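Local coordinates for protein SAM-dependent methyltransferase (Anabaena variabilis ATCC 29413, PDB 3GGD) that probably transfers methyl groups from S-adenosyl-L-methionine to an unspecified acceptor, and binds the by-product S-adenosyl-L-homocysteine in a Rossmann-like methyltransferase domain, at residues A[49-54]-A[238-242]; A[116-120]-A[150-154]. All coordinates share one frame. Numbering follows the deposited sequence.

How the contacts relate
The two contacts belong to one class I methyltransferase fold built on a seven-stranded mixed sheet; their centres lie 19 Å apart, though their nearest atoms come within about 5 Å without touching. Contact 1 closes a long loop of chain, setting the end of helix 43-50 and the turn after it on the antiparallel strand 237-244. Contact 2 is nested inside that loop and packs helices 113-123 and 142-153 against each other. The Phe-50 side chain of contact 1 is about 9 Å from that of the ligand-binding Arg-131 and about 12 Å from the bound S-adenosyl-L-homocysteine. In contact 2 the Ala-116 side chain is about 6 Å from the ligand-binding Gly-110 and about 9 Å from the side chain of Asp-109.

Contact 1 (A[49-54]-A[238-242]). With SO4 (sulfate ion), chain J; EDO (1,2-ethanediol), chain R.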
loop_
_atom_site.group_PDB
_atom_site.type_symbol
_atom_site.label_atom_id
_atom_site.label_comp_id
_atom_site.label_asym_id
_atom_site.label_seq_id
_atom_site.Cartn_x
_atom_site.Cartn_y
_atom_site.Cartn_z
ATOM N N ARG A 49 -13.287 7.906 5.167
ATOM C CA ARG A 49 -13.514 6.609 5.841
ATOM C C ARG A 49 -12.796 6.504 7.172
ATOM O O ARG A 49 -13.141 5.663 7.977
ATOM C CB ARG A 49 -13.063 5.461 4.928
ATOM C CG ARG A 49 -13.871 5.348 3.629
ATOM C CD ARG A 49 -13.188 4.473 2.615
ATOM N NE ARG A 49 -14.010 4.328 1.411
ATOM C CZ ARG A 49 -13.627 3.688 0.314
ATOM N NH1 ARG A 49 -12.448 3.109 0.232
ATOM N NH2 ARG A 49 -14.431 3.617 -0.729
ATOM N N PHE A 50 -11.769 7.326 7.395
ATOM C CA PHE A 50 -11.024 7.282 8.660
ATOM C C PHE A 50 -10.760 8.596 9.407
ATOM O O PHE A 50 -10.369 8.564 10.582
ATOM C CB PHE A 50 -9.712 6.558 8.466
ATOM C CG PHE A 50 -8.715 7.248 7.570
ATOM C CD1 PHE A 50 -7.748 8.098 8.102
ATOM C CD2 PHE A 50 -8.644 6.937 6.230
ATOM C CE1 PHE A 50 -6.791 8.687 7.293
ATOM C CE2 PHE A 50 -7.690 7.520 5.427
ATOM C CZ PHE A 50 -6.762 8.396 5.952
ATOM N N GLU A 51 -10.982 9.745 8.772
ATOM C CA GLU A 51 -10.627 10.988 9.412
ATOM C C GLU A 51 -11.363 11.282 10.721
ATOM O O GLU A 51 -10.846 12.017 11.559
ATOM C CB GLU A 51 -10.800 12.181 8.442
ATOM C CG GLU A 51 -12.214 12.435 7.991
ATOM C CD GLU A 51 -12.298 13.571 6.989
ATOM O OE1 GLU A 51 -11.612 14.572 7.201
ATOM O OE2 GLU A 51 -13.072 13.506 6.029
ATOM N N LEU A 52 -12.594 10.798 10.879
ATOM C CA LEU A 52 -13.297 11.054 12.116
ATOM C C LEU A 52 -12.915 9.991 13.140
ATOM O O LEU A 52 -13.343 10.085 14.282
ATOM C CB LEU A 52 -14.805 11.037 11.907
ATOM C CG LEU A 52 -15.325 11.988 10.819
ATOM C CD1 LEU A 52 -16.845 11.952 10.752
ATOM C CD2 LEU A 52 -14.844 13.392 11.127
ATOM N N LEU A 53 -12.130 8.984 12.749
ATOM C CA LEU A 53 -11.775 7.915 13.690
ATOM C C LEU A 53 -10.344 8.027 14.210
ATOM O O LEU A 53 -10.024 7.387 15.181
ATOM C CB LEU A 53 -11.974 6.539 13.040
ATOM C CG LEU A 53 -13.376 6.207 12.532
ATOM C CD1 LEU A 53 -13.443 4.889 11.745
ATOM C CD2 LEU A 53 -14.392 6.246 13.706
ATOM N N PHE A 54 -9.471 8.815 13.580
ATOM C CA PHE A 54 -8.078 8.900 14.001
ATOM C C PHE A 54 -7.879 10.035 15.012
ATOM O O PHE A 54 -8.355 11.118 14.795
ATOM C CB PHE A 54 -7.195 9.241 12.791
ATOM C CG PHE A 54 -6.800 8.064 11.916
ATOM C CD1 PHE A 54 -7.489 6.864 11.927
ATOM C CD2 PHE A 54 -5.727 8.202 11.028
ATOM C CE1 PHE A 54 -7.113 5.829 11.094
ATOM C CE2 PHE A 54 -5.357 7.158 10.167
ATOM C CZ PHE A 54 -6.041 5.972 10.235
ATOM N N PHE A 238 -10.680 -4.074 -1.050
ATOM C CA PHE A 238 -11.124 -4.390 0.285
ATOM C C PHE A 238 -10.485 -3.319 1.143
ATOM O O PHE A 238 -9.282 -3.060 1.001
ATOM C CB PHE A 238 -10.607 -5.757 0.787
ATOM C CG PHE A 238 -10.735 -5.925 2.272
ATOM C CD1 PHE A 238 -11.939 -6.242 2.835
ATOM C CD2 PHE A 238 -9.668 -5.688 3.108
ATOM C CE1 PHE A 238 -12.090 -6.350 4.185
ATOM C CE2 PHE A 238 -9.819 -5.814 4.487
ATOM C CZ PHE A 238 -11.055 -6.128 5.003
ATOM N N TRP A 239 -11.262 -2.724 2.048
ATOM C CA TRP A 239 -10.707 -1.741 2.985
ATOM C C TRP A 239 -11.294 -1.910 4.372
ATOM O O TRP A 239 -12.417 -2.439 4.547
ATOM C CB TRP A 239 -10.908 -0.274 2.494
ATOM C CG TRP A 239 -12.312 0.165 2.416
ATOM C CD1 TRP A 239 -13.105 0.126 1.306
ATOM C CD2 TRP A 239 -13.125 0.723 3.464
ATOM N NE1 TRP A 239 -14.344 0.614 1.592
ATOM C CE2 TRP A 239 -14.389 0.999 2.902
ATOM C CE3 TRP A 239 -12.904 1.027 4.808
ATOM C CZ2 TRP A 239 -15.448 1.540 3.641
ATOM C CZ3 TRP A 239 -13.950 1.568 5.539
ATOM C CH2 TRP A 239 -15.201 1.831 4.951
ATOM N N ALA A 240 -10.503 -1.477 5.357
ATOM C CA ALA A 240 -10.906 -1.542 6.754
ATOM C C ALA A 240 -10.188 -0.485 7.592
ATOM O O ALA A 240 -9.085 -0.024 7.252
ATOM C CB ALA A 240 -10.656 -2.985 7.354
ATOM N N VAL A 241 -10.853 -0.082 8.673
ATOM C CA VAL A 241 -10.180 0.662 9.735
ATOM C C VAL A 241 -10.145 -0.276 10.957
ATOM O O VAL A 241 -11.197 -0.772 11.396
ATOM C CB VAL A 241 -10.908 1.989 10.109
ATOM C CG1 VAL A 241 -10.153 2.671 11.217
ATOM C CG2 VAL A 241 -11.051 2.924 8.875
ATOM N N ILE A 242 -8.934 -0.510 11.486
ATOM C CA ILE A 242 -8.751 -1.392 12.643
ATOM C C ILE A 242 -7.985 -0.680 13.764
ATOM O O ILE A 242 -7.204 0.254 13.516
ATOM C CB ILE A 242 -8.093 -2.755 12.241
ATOM C CG1 ILE A 242 -6.588 -2.593 11.905
ATOM C CG2 ILE A 242 -8.850 -3.383 11.038
ATOM C CD1 ILE A 242 -5.845 -3.947 11.673
HETATM S S SO4 J . -17.575 4.959 0.831
HETATM O O1 SO4 J . -16.683 5.788 1.652
HETATM O O2 SO4 J . -17.141 4.910 -0.576
HETATM O O3 SO4 J . -18.883 5.614 0.862
HETATM O O4 SO4 J . -17.728 3.612 1.386
HETATM C C1 EDO R . -18.341 -0.219 0.643
HETATM O O1 EDO R . -18.686 -1.550 0.292
HETATM C C2 EDO R . -17.287 0.208 -0.366
HETATM O O2 EDO R . -16.796 1.485 -0.014
#
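Val-241 is the bump of this interface, and the bend of chain from Arg-49 to Phe-54 makes the hollow that receives it. Val-241 CG2 meets Phe-50 CB at 3.9 Å and comes within 3.6 Å of the Arg-49 carbonyl O; Val-241 CG1 lies 4.0 Å from Leu-53 CD1 and 4.4 Å from Phe-54 CE1, which presents its ring edge. The turn bringing Leu-53 round to Val-241 is held by Leu-53 N bonded to Phe-50 O at 2.8 Å. Two residues back along strand 237-244, on the same face, Trp-239 offers a flat platform. The extended Arg-49 side chain lies over it: Arg-49 CD sits 3.7 Å from the centroid of the Trp-239 six-membered ring, a CH-pi contact, and CZ 3.8 Å from that of the five-membered ring, with the guanidinium and indole planes only 9° apart. Arg-49 NH1 bonds Tyr-160 OH on the adjoining strand 158-164. Arg-49 NE and NH2 bond O1 (3.1 Å) and O2 (3.0 Å) of a sulfate, probably from the crystallisation liquor. The chemistry thus divides into a largely apolar socket around Val-241 and a cation-pi stack that leaves the guanidinium edge able to hydrogen-bond.

Contact 2 (A[116-120]-A[150-154]); sequences AAQIH and RILLG
This is helix-to-helix packing within one helical layer, on one face of the sheet of the Rossmann-like fold: helix 113-123 meets the C-terminal end of helix 142-153, the two being joined through strand 127-131. Residues 116-120 are helical, with His-120 N bonded to Ala-116 O at 2.9 Å. Residues 150-153 are the last helical turn, and Gly-154 leaves it with positive phi (53°), a conformation that favours glycine; Gly-154 N still reaches Arg-150 O at 3.2 Å. In register, Ala-117 CA lies 6.2 Å from Ile-151 CA, and His-120 CA 5.5 Å from Leu-152 CA. Ile-151 (mt) rests its CG2 3.6 Å from both Ala-116 O and Ala-117 N. Leu-152 (mt) starts away from the first helix but returns, placing CG 3.9 Å from Ala-116 CB and CD2 3.6 Å from Ile-119 CG2. His-120, chi1 t (-176°) and chi2 -80°, reaches across so that its CD2 is 3.1 Å from Ile-151 O and 3.5 Å from Leu-152 O, while its NE2 bonds Asp-125. Beneath the pair lies the parallel part of the sheet: Leu-152 packs on Ile-61, Phe-63 and Ile-128 of strands 60-63 and 127-131, and Ile-119 on Arg-106 of strand 103-107.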
loop_
_atom_site.group_PDB
_atom_site.type_symbol
_atom_site.label_atom_id
_atom_site.label_comp_id
_atom_site.label_asym_id
_atom_site.label_seq_id
_atom_site.Cartn_x
_atom_site.Cartn_y
_atom_site.Cartn_z
ATOM N N ALA A 116 10.558 -1.438 12.833
ATOM C CA ALA A 116 9.357 -0.853 13.404
ATOM C C ALA A 116 9.523 -0.560 14.899
ATOM O O ALA A 116 9.065 0.477 15.385
ATOM C CB ALA A 116 8.100 -1.768 13.100
ATOM N N ALA A 117 10.153 -1.480 15.639
ATOM C CA ALA A 117 10.413 -1.274 17.039
ATOM C C ALA A 117 11.251 0.003 17.238
ATOM O O ALA A 117 10.999 0.776 18.157
ATOM C CB ALA A 117 11.147 -2.547 17.685
ATOM N N GLN A 118 12.236 0.223 16.373
ATOM C CA GLN A 118 13.103 1.404 16.484
ATOM C C GLN A 118 12.269 2.681 16.294
ATOM O O GLN A 118 12.291 3.573 17.143
ATOM C CB GLN A 118 14.246 1.337 15.459
ATOM C CG GLN A 118 15.179 2.542 15.468
ATOM C CD GLN A 118 15.832 2.796 16.803
ATOM O OE1 GLN A 118 16.417 1.889 17.386
ATOM N NE2 GLN A 118 15.746 4.042 17.293
ATOM N N ILE A 119 11.494 2.718 15.234
ATOM C CA ILE A 119 10.627 3.852 14.949
ATOM C C ILE A 119 9.668 4.138 16.132
ATOM O O ILE A 119 9.556 5.270 16.613
ATOM C CB ILE A 119 9.783 3.583 13.679
ATOM C CG1 ILE A 119 10.628 3.750 12.417
ATOM C CG2 ILE A 119 8.634 4.586 13.578
ATOM C CD1 ILE A 119 10.724 5.211 11.970
ATOM N N HIS A 120 8.970 3.102 16.607
ATOM C CA HIS A 120 8.017 3.301 17.684
ATOM C C HIS A 120 8.749 3.810 18.947
ATOM O O HIS A 120 8.174 4.590 19.705
ATOM C CB HIS A 120 7.167 2.037 17.983
ATOM C CG HIS A 120 6.116 2.258 19.020
ATOM N ND1 HIS A 120 6.391 2.259 20.370
ATOM C CD2 HIS A 120 4.789 2.499 18.906
ATOM C CE1 HIS A 120 5.278 2.520 21.043
ATOM N NE2 HIS A 120 4.284 2.658 20.175
ATOM N N ARG A 150 1.602 -3.913 14.046
ATOM C CA ARG A 150 1.160 -4.032 15.408
ATOM C C ARG A 150 2.083 -3.184 16.306
ATOM O O ARG A 150 1.617 -2.484 17.199
ATOM C CB ARG A 150 1.199 -5.523 15.841
ATOM C CG ARG A 150 0.899 -5.753 17.324
ATOM C CD ARG A 150 0.935 -7.200 17.788
ATOM N NE ARG A 150 -0.197 -7.878 17.182
ATOM C CZ ARG A 150 -0.180 -8.594 16.064
ATOM N NH1 ARG A 150 0.955 -8.876 15.412
ATOM N NH2 ARG A 150 -1.336 -9.047 15.598
ATOM N N ILE A 151 3.383 -3.268 16.061
ATOM C CA ILE A 151 4.369 -2.518 16.807
ATOM C C ILE A 151 4.162 -0.997 16.598
ATOM O O ILE A 151 4.116 -0.233 17.576
ATOM C CB ILE A 151 5.794 -2.916 16.380
ATOM C CG1 ILE A 151 6.110 -4.361 16.831
ATOM C CG2 ILE A 151 6.825 -1.927 16.956
ATOM C CD1 ILE A 151 7.375 -4.975 16.154
ATOM N N LEU A 152 3.983 -0.562 15.354
ATOM C CA LEU A 152 3.825 0.877 15.109
ATOM C C LEU A 152 2.547 1.501 15.727
ATOM O O LEU A 152 2.550 2.678 16.200
ATOM C CB LEU A 152 3.846 1.152 13.604
ATOM C CG LEU A 152 5.171 0.861 12.881
ATOM C CD1 LEU A 152 5.010 0.896 11.338
ATOM C CD2 LEU A 152 6.325 1.816 13.370
ATOM N N LEU A 153 1.449 0.729 15.684
ATOM C CA LEU A 153 0.156 1.185 16.157
ATOM C C LEU A 153 0.042 1.260 17.677
ATOM O O LEU A 153 -0.636 2.151 18.229
ATOM C CB LEU A 153 -0.933 0.239 15.643
ATOM C CG LEU A 153 -1.212 0.337 14.131
ATOM C CD1 LEU A 153 -1.916 -0.928 13.596
ATOM C CD2 LEU A 153 -1.992 1.645 13.785
ATOM N N GLY A 154 0.649 0.287 18.358
ATOM C CA GLY A 154 0.490 0.173 19.822
ATOM C C GLY A 154 -0.996 0.144 20.184
ATOM O O GLY A 154 -1.818 -0.362 19.429
#